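Long-range contacts in polyhedrin (PDB 5A9C), which forms the crystalline matrix of cypovirus polyhedra, the microcrystalline occlusion bodies that embed and probably protect virus particles outside the insect host: residues Arg114-His119 / Thr145-Ala150; Met38-Phe43 / Tyr56-Tyr61. All blocks are in the same frame, centred on the assembly; numbering follows the deposited sequence.

Contact 1. Residues Arg114-His119 / Thr145-Ala150; sequences RAWGPH and TVKVLA
Lys147 reaches from its strand over one face of the Trp116 indole, and its NZ donates a hydrogen bond to Ala115 O (2.7 Å), the carbonyl just before Trp116. The ammonium nitrogen approaches this oxygen at a C=O...N angle of 149° and lies tilted from the carbonyl plane. On the way the chain covers the six-membered ring: NZ stands 4.4 Å from the centroid of that Trp116 ring, close to its normal, a cation-pi contact, and CE of Lys147 sits 4.2 Å from the same centroid as a CH-pi partner. A bend at chi3 (55°) places CE over the ring. Leu149, the next residue on the same side of the strand, meets the CZ2-CH2 side of the same six-membered ring. Its CB comes obliquely to within 3.5 Å of Trp116 CZ2, the two side chains crossing at about a right angle, while the backbone carbonyl carbon of Val148 lies near the ring plane at the edge.

Glu98, on the neighbouring strand 96-100, forms a salt bridge to Lys147 NZ through OE2, and its OE1 accepts the N-H of Gly117. The buried ammonium thus has an anion, a carbonyl and a pi face around it, which would be expected to stabilise its charge. Arg96 adds a second cation-pi contact to the indole. In this cypovirus polyhedrin the result is a cation-pi and salt-bridge cluster, by which a lysine of the central strand of the three-stranded antiparallel sheet holds the loop between strands 96-100 and 127-128.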
loop_
_atom_site.group_PDB
_atom_site.type_symbol
_atom_site.label_atom_id
_atom_site.label_comp_id
_atom_site.label_asym_id
_atom_site.label_seq_id
_atom_site.Cartn_x
_atom_site.Cartn_y
_atom_site.Cartn_z
ATOM N N ARG A 114 -2.632 10.885 -17.685
ATOM C CA ARG A 114 -1.977 11.642 -16.621
ATOM C C ARG A 114 -2.484 11.211 -15.246
ATOM O O ARG A 114 -3.431 10.436 -15.141
ATOM C CB ARG A 114 -2.204 13.146 -16.805
ATOM C CG ARG A 114 -1.159 13.854 -17.668
ATOM C CD ARG A 114 -1.480 13.774 -19.153
ATOM N NE ARG A 114 -0.512 14.531 -19.942
ATOM C CZ ARG A 114 0.576 14.005 -20.497
ATOM N NH1 ARG A 114 0.832 12.710 -20.364
ATOM N NH2 ARG A 114 1.404 14.772 -21.192
ATOM N N ALA A 115 -1.855 11.724 -14.193
ATOM C CA ALA A 115 -2.246 11.378 -12.831
ATOM C C ALA A 115 -3.731 11.652 -12.609
ATOM O O ALA A 115 -4.422 10.875 -11.953
ATOM C CB ALA A 115 -1.400 12.147 -11.822
ATOM N N TRP A 116 -4.211 12.763 -13.162
ATOM C CA TRP A 116 -5.634 13.091 -13.133
ATOM C C TRP A 116 -6.078 13.659 -14.482
ATOM O O TRP A 116 -5.292 14.298 -15.182
ATOM C CB TRP A 116 -5.946 14.063 -11.994
ATOM C CG TRP A 116 -5.606 13.499 -10.649
ATOM C CD1 TRP A 116 -4.457 13.701 -9.942
ATOM C CD2 TRP A 116 -6.411 12.613 -9.861
ATOM N NE1 TRP A 116 -4.499 13.002 -8.760
ATOM C CE2 TRP A 116 -5.690 12.329 -8.684
ATOM C CE3 TRP A 116 -7.676 12.040 -10.032
ATOM C CZ2 TRP A 116 -6.190 11.496 -7.685
ATOM C CZ3 TRP A 116 -8.169 11.212 -9.040
ATOM C CH2 TRP A 116 -7.429 10.949 -7.881
ATOM N N GLY A 117 -7.333 13.412 -14.842
ATOM C CA GLY A 117 -7.850 13.814 -16.140
ATOM C C GLY A 117 -8.265 15.270 -16.196
ATOM O O GLY A 117 -8.422 15.918 -15.165
ATOM N N PRO A 118 -8.447 15.800 -17.416
ATOM C CA PRO A 118 -8.832 17.205 -17.600
ATOM C C PRO A 118 -10.227 17.525 -17.059
ATOM O O PRO A 118 -10.533 18.698 -16.837
ATOM C CB PRO A 118 -8.793 17.385 -19.123
ATOM C CG PRO A 118 -8.937 16.000 -19.680
ATOM C CD PRO A 118 -8.244 15.105 -18.698
ATOM N N HIS A 119 -11.056 16.507 -16.849
ATOM C CA HIS A 119 -12.404 16.726 -16.324
ATOM C C HIS A 119 -12.631 15.978 -15.013
ATOM O O HIS A 119 -13.732 15.491 -14.748
ATOM C CB HIS A 119 -13.465 16.316 -17.352
ATOM C CG HIS A 119 -13.227 16.868 -18.723
ATOM N ND1 HIS A 119 -13.604 18.142 -19.091
ATOM C CD2 HIS A 119 -12.645 16.319 -19.816
ATOM C CE1 HIS A 119 -13.263 18.354 -20.349
ATOM N NE2 HIS A 119 -12.680 17.262 -20.812
ATOM N N THR A 145 -13.108 1.869 -13.430
ATOM C CA THR A 145 -12.481 1.793 -12.117
ATOM C C THR A 145 -12.645 3.131 -11.412
ATOM O O THR A 145 -13.027 4.117 -12.036
ATOM C CB THR A 145 -10.989 1.408 -12.197
ATOM O OG1 THR A 145 -10.341 2.192 -13.206
ATOM C CG2 THR A 145 -10.834 -0.073 -12.526
ATOM N N VAL A 146 -12.368 3.161 -10.113
ATOM C CA VAL A 146 -12.571 4.373 -9.329
ATOM C C VAL A 146 -11.299 4.828 -8.615
ATOM O O VAL A 146 -10.602 4.030 -7.990
ATOM C CB VAL A 146 -13.692 4.184 -8.288
ATOM C CG1 VAL A 146 -13.817 5.423 -7.416
ATOM C CG2 VAL A 146 -15.016 3.864 -8.979
ATOM N N LYS A 147 -11.007 6.120 -8.717
ATOM C CA LYS A 147 -9.870 6.723 -8.036
ATOM C C LYS A 147 -10.358 7.843 -7.137
ATOM O O LYS A 147 -11.171 8.668 -7.555
ATOM C CB LYS A 147 -8.873 7.283 -9.052
ATOM C CG LYS A 147 -8.120 6.230 -9.837
ATOM C CD LYS A 147 -7.416 6.839 -11.042
ATOM C CE LYS A 147 -6.504 7.993 -10.650
ATOM N NZ LYS A 147 -5.960 8.679 -11.858
ATOM N N VAL A 148 -9.878 7.867 -5.898
ATOM C CA VAL A 148 -10.242 8.931 -4.968
ATOM C C VAL A 148 -9.004 9.515 -4.300
ATOM O O VAL A 148 -8.085 8.784 -3.926
ATOM C CB VAL A 148 -11.212 8.436 -3.878
ATOM C CG1 VAL A 148 -11.612 9.584 -2.955
ATOM C CG2 VAL A 148 -12.445 7.801 -4.507
ATOM N N LEU A 149 -8.985 10.836 -4.165
ATOM C CA LEU A 149 -7.941 11.522 -3.413
ATOM C C LEU A 149 -8.553 12.451 -2.373
ATOM O O LEU A 149 -9.408 13.277 -2.689
ATOM C CB LEU A 149 -7.041 12.334 -4.343
ATOM C CG LEU A 149 -6.056 13.263 -3.625
ATOM C CD1 LEU A 149 -5.052 12.464 -2.813
ATOM C CD2 LEU A 149 -5.341 14.168 -4.613
ATOM N N ALA A 150 -8.110 12.313 -1.130
ATOM C CA ALA A 150 -8.531 13.218 -0.068
ATOM C C ALA A 150 -7.340 13.546 0.822
ATOM O O ALA A 150 -6.603 12.654 1.237
ATOM C CB ALA A 150 -9.659 12.606 0.743
#

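Contact 2. Residues Met38-Phe43 / Tyr56-Tyr61; sequences MRVVVF and YVFPDY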
loop_
_atom_site.group_PDB
_atom_site.type_symbol
_atom_site.label_atom_id
_atom_site.label_comp_id
_atom_site.label_asym_id
_atom_site.label_seq_id
_atom_site.Cartn_x
_atom_site.Cartn_y
_atom_site.Cartn_z
ATOM N N MET A 38 -9.821 11.259 9.444
ATOM C CA MET A 38 -10.773 11.577 8.392
ATOM C C MET A 38 -11.444 10.282 7.964
ATOM O O MET A 38 -10.958 9.192 8.272
ATOM C CB MET A 38 -10.072 12.242 7.204
ATOM C CG MET A 38 -9.658 13.684 7.456
ATOM S SD MET A 38 -8.537 14.313 6.191
ATOM C CE MET A 38 -7.064 13.372 6.578
ATOM N N ARG A 39 -12.567 10.390 7.266
ATOM C CA ARG A 39 -13.282 9.197 6.849
ATOM C C ARG A 39 -13.858 9.363 5.458
ATOM O O ARG A 39 -14.671 10.255 5.209
ATOM C CB ARG A 39 -14.392 8.852 7.845
ATOM C CG ARG A 39 -14.962 7.453 7.663
ATOM C CD ARG A 39 -15.820 7.065 8.851
ATOM N NE ARG A 39 -16.181 5.652 8.830
ATOM C CZ ARG A 39 -16.696 5.004 9.870
ATOM N NH1 ARG A 39 -16.902 5.644 11.015
ATOM N NH2 ARG A 39 -16.997 3.717 9.771
ATOM N N VAL A 40 -13.420 8.501 4.550
ATOM C CA VAL A 40 -13.938 8.497 3.191
ATOM C C VAL A 40 -14.559 7.141 2.918
ATOM O O VAL A 40 -13.959 6.105 3.207
ATOM C CB VAL A 40 -12.830 8.782 2.161
ATOM C CG1 VAL A 40 -13.353 8.579 0.744
ATOM C CG2 VAL A 40 -12.311 10.197 2.330
ATOM N N VAL A 41 -15.774 7.150 2.388
ATOM C CA VAL A 41 -16.461 5.911 2.077
ATOM C C VAL A 41 -16.947 5.911 0.638
ATOM O O VAL A 41 -17.550 6.880 0.171
ATOM C CB VAL A 41 -17.658 5.675 3.012
ATOM C CG1 VAL A 41 -18.283 4.314 2.732
ATOM C CG2 VAL A 41 -17.222 5.782 4.473
ATOM N N VAL A 42 -16.671 4.816 -0.061
ATOM C CA VAL A 42 -17.173 4.619 -1.409
ATOM C C VAL A 42 -18.283 3.575 -1.362
ATOM O O VAL A 42 -18.031 2.399 -1.092
ATOM C CB VAL A 42 -16.058 4.149 -2.363
ATOM C CG1 VAL A 42 -16.602 3.984 -3.779
ATOM C CG2 VAL A 42 -14.893 5.130 -2.344
ATOM N N PHE A 43 -19.515 4.012 -1.602
ATOM C CA PHE A 43 -20.669 3.120 -1.583
ATOM C C PHE A 43 -20.990 2.674 -2.999
ATOM O O PHE A 43 -21.396 3.491 -3.820
ATOM C CB PHE A 43 -21.903 3.841 -1.032
ATOM C CG PHE A 43 -21.802 4.235 0.411
ATOM C CD1 PHE A 43 -22.087 3.322 1.412
ATOM C CD2 PHE A 43 -21.465 5.532 0.767
ATOM C CE1 PHE A 43 -22.016 3.688 2.742
ATOM C CE2 PHE A 43 -21.393 5.904 2.094
ATOM C CZ PHE A 43 -21.673 4.981 3.084
ATOM N N TYR A 56 -12.817 3.914 4.501
ATOM C CA TYR A 56 -11.439 4.240 4.856
ATOM C C TYR A 56 -11.379 5.281 5.968
ATOM O O TYR A 56 -11.990 6.341 5.868
ATOM C CB TYR A 56 -10.674 4.778 3.641
ATOM C CG TYR A 56 -10.708 3.879 2.424
ATOM C CD1 TYR A 56 -11.724 3.991 1.487
ATOM C CD2 TYR A 56 -9.721 2.924 2.213
ATOM C CE1 TYR A 56 -11.762 3.180 0.371
ATOM C CE2 TYR A 56 -9.748 2.102 1.101
ATOM C CZ TYR A 56 -10.773 2.235 0.182
ATOM O OH TYR A 56 -10.810 1.424 -0.926
ATOM N N VAL A 57 -10.640 4.973 7.028
ATOM C CA VAL A 57 -10.295 5.982 8.023
ATOM C C VAL A 57 -8.786 6.203 8.007
ATOM O O VAL A 57 -8.013 5.251 7.895
ATOM C CB VAL A 57 -10.798 5.623 9.436
ATOM C CG1 VAL A 57 -12.315 5.498 9.432
ATOM C CG2 VAL A 57 -10.161 4.336 9.935
ATOM N N PHE A 58 -8.382 7.465 8.109
ATOM C CA PHE A 58 -6.992 7.862 7.895
ATOM C C PHE A 58 -6.775 9.270 8.437
ATOM O O PHE A 58 -7.676 10.103 8.371
ATOM C CB PHE A 58 -6.681 7.850 6.399
ATOM C CG PHE A 58 -7.536 8.797 5.600
ATOM C CD1 PHE A 58 -8.841 8.463 5.273
ATOM C CD2 PHE A 58 -7.043 10.025 5.195
ATOM C CE1 PHE A 58 -9.635 9.334 4.548
ATOM C CE2 PHE A 58 -7.830 10.900 4.468
ATOM C CZ PHE A 58 -9.130 10.550 4.143
ATOM N N PRO A 59 -5.574 9.543 8.964
ATOM C CA PRO A 59 -5.289 10.829 9.612
ATOM C C PRO A 59 -4.756 11.947 8.708
ATOM O O PRO A 59 -4.929 13.115 9.059
ATOM C CB PRO A 59 -4.226 10.458 10.646
ATOM C CG PRO A 59 -3.491 9.330 10.011
ATOM C CD PRO A 59 -4.526 8.543 9.234
ATOM N N ASP A 60 -4.123 11.616 7.586
ATOM C CA ASP A 60 -3.435 12.643 6.802
ATOM C C ASP A 60 -3.840 12.714 5.331
ATOM O O ASP A 60 -4.153 13.791 4.818
ATOM C CB ASP A 60 -1.919 12.471 6.919
ATOM C CG ASP A 60 -1.418 12.719 8.328
ATOM O OD1 ASP A 60 -1.659 13.826 8.856
ATOM O OD2 ASP A 60 -0.786 11.809 8.902
ATOM N N TYR A 61 -3.816 11.575 4.648
ATOM C CA TYR A 61 -4.181 11.542 3.238
ATOM C C TYR A 61 -4.626 10.153 2.812
ATOM O O TYR A 61 -4.248 9.145 3.412
ATOM C CB TYR A 61 -3.018 12.015 2.357
ATOM C CG TYR A 61 -1.787 11.148 2.466
ATOM C CD1 TYR A 61 -1.613 10.046 1.636
ATOM C CD2 TYR A 61 -0.805 11.421 3.408
ATOM C CE1 TYR A 61 -0.491 9.243 1.742
ATOM C CE2 TYR A 61 0.320 10.626 3.520
ATOM C CZ TYR A 61 0.471 9.538 2.686
ATOM O OH TYR A 61 1.592 8.745 2.796
#
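The Met38 methyl group folds back against the Phe58 ring and the turn beyond it: CE lies 3.3 Å from Phe58 CE2 and equally near the carbonyl oxygen of Pro59. This close packing lies at the open end of the beta hairpin of strands 38-45 and 51-58, away from its turn; in the hairpin Met38-Phe58 and Val40-Tyr56 are antiparallel hydrogen-bonded pairs and Arg39-Val57 is the non-hydrogen-bonded pair between them. Two backbone bonds close each hydrogen-bonded pair; the shortest runs from Met38 N to Phe58 O at 2.7 Å. Between them, Val57 CA and Arg39 CA each direct a C-H at a carbonyl oxygen of the partner strand, that of Met38 and of Tyr56 respectively.

In Phe58, chi1 of 61° sets CG between the backbone N and the carbonyl carbon; the ring lies beside Met38 and Val40 of the partner strand. Met38 CB lies over one face, offset toward the rim and 3.9 Å from the ring centroid, and SD makes an oblique Met-aromatic contact at 4.8 Å from that centroid. Val40 CG2 instead meets the ring edge in its plane.

On the opposite face of the sheet, Arg39 and Val57 lie side by side and point the same way, and the extended arginine chain carries its guanidinium on to a salt bridge with Asp55. Trp110 and His103 of a neighbouring subunit pack on this pair, whereas Leu62 and Phe86 of the same chain adjoin Val40 on the face of Phe58. The aliphatic stem of the arginine makes its closest approach to Val57 through CG, 3.7 Å from CG1 of the valine.

How the contacts relate
Both contacts are buried, but the centre of contact 2 lies about 6 Å, and that of contact 1 about 14 Å, from the centre of the chain, the two centres being about 16 Å apart. Contact 2 pairs two neighbouring strands of the six-stranded sheet through backbone bonds and apolar side chains; contact 1 joins a loop to the three-stranded sheet through a charged lysine and an indole. The two sheets meet where Ala150 CB packs 3.9 Å from Val40 CG2 and Val148 CG1 approaches Val40 CG1. Each contact also touches another subunit: Trp116 packs on Ile174 of a neighbouring subunit, and Pro59 on Ala115 of another neighbouring subunit.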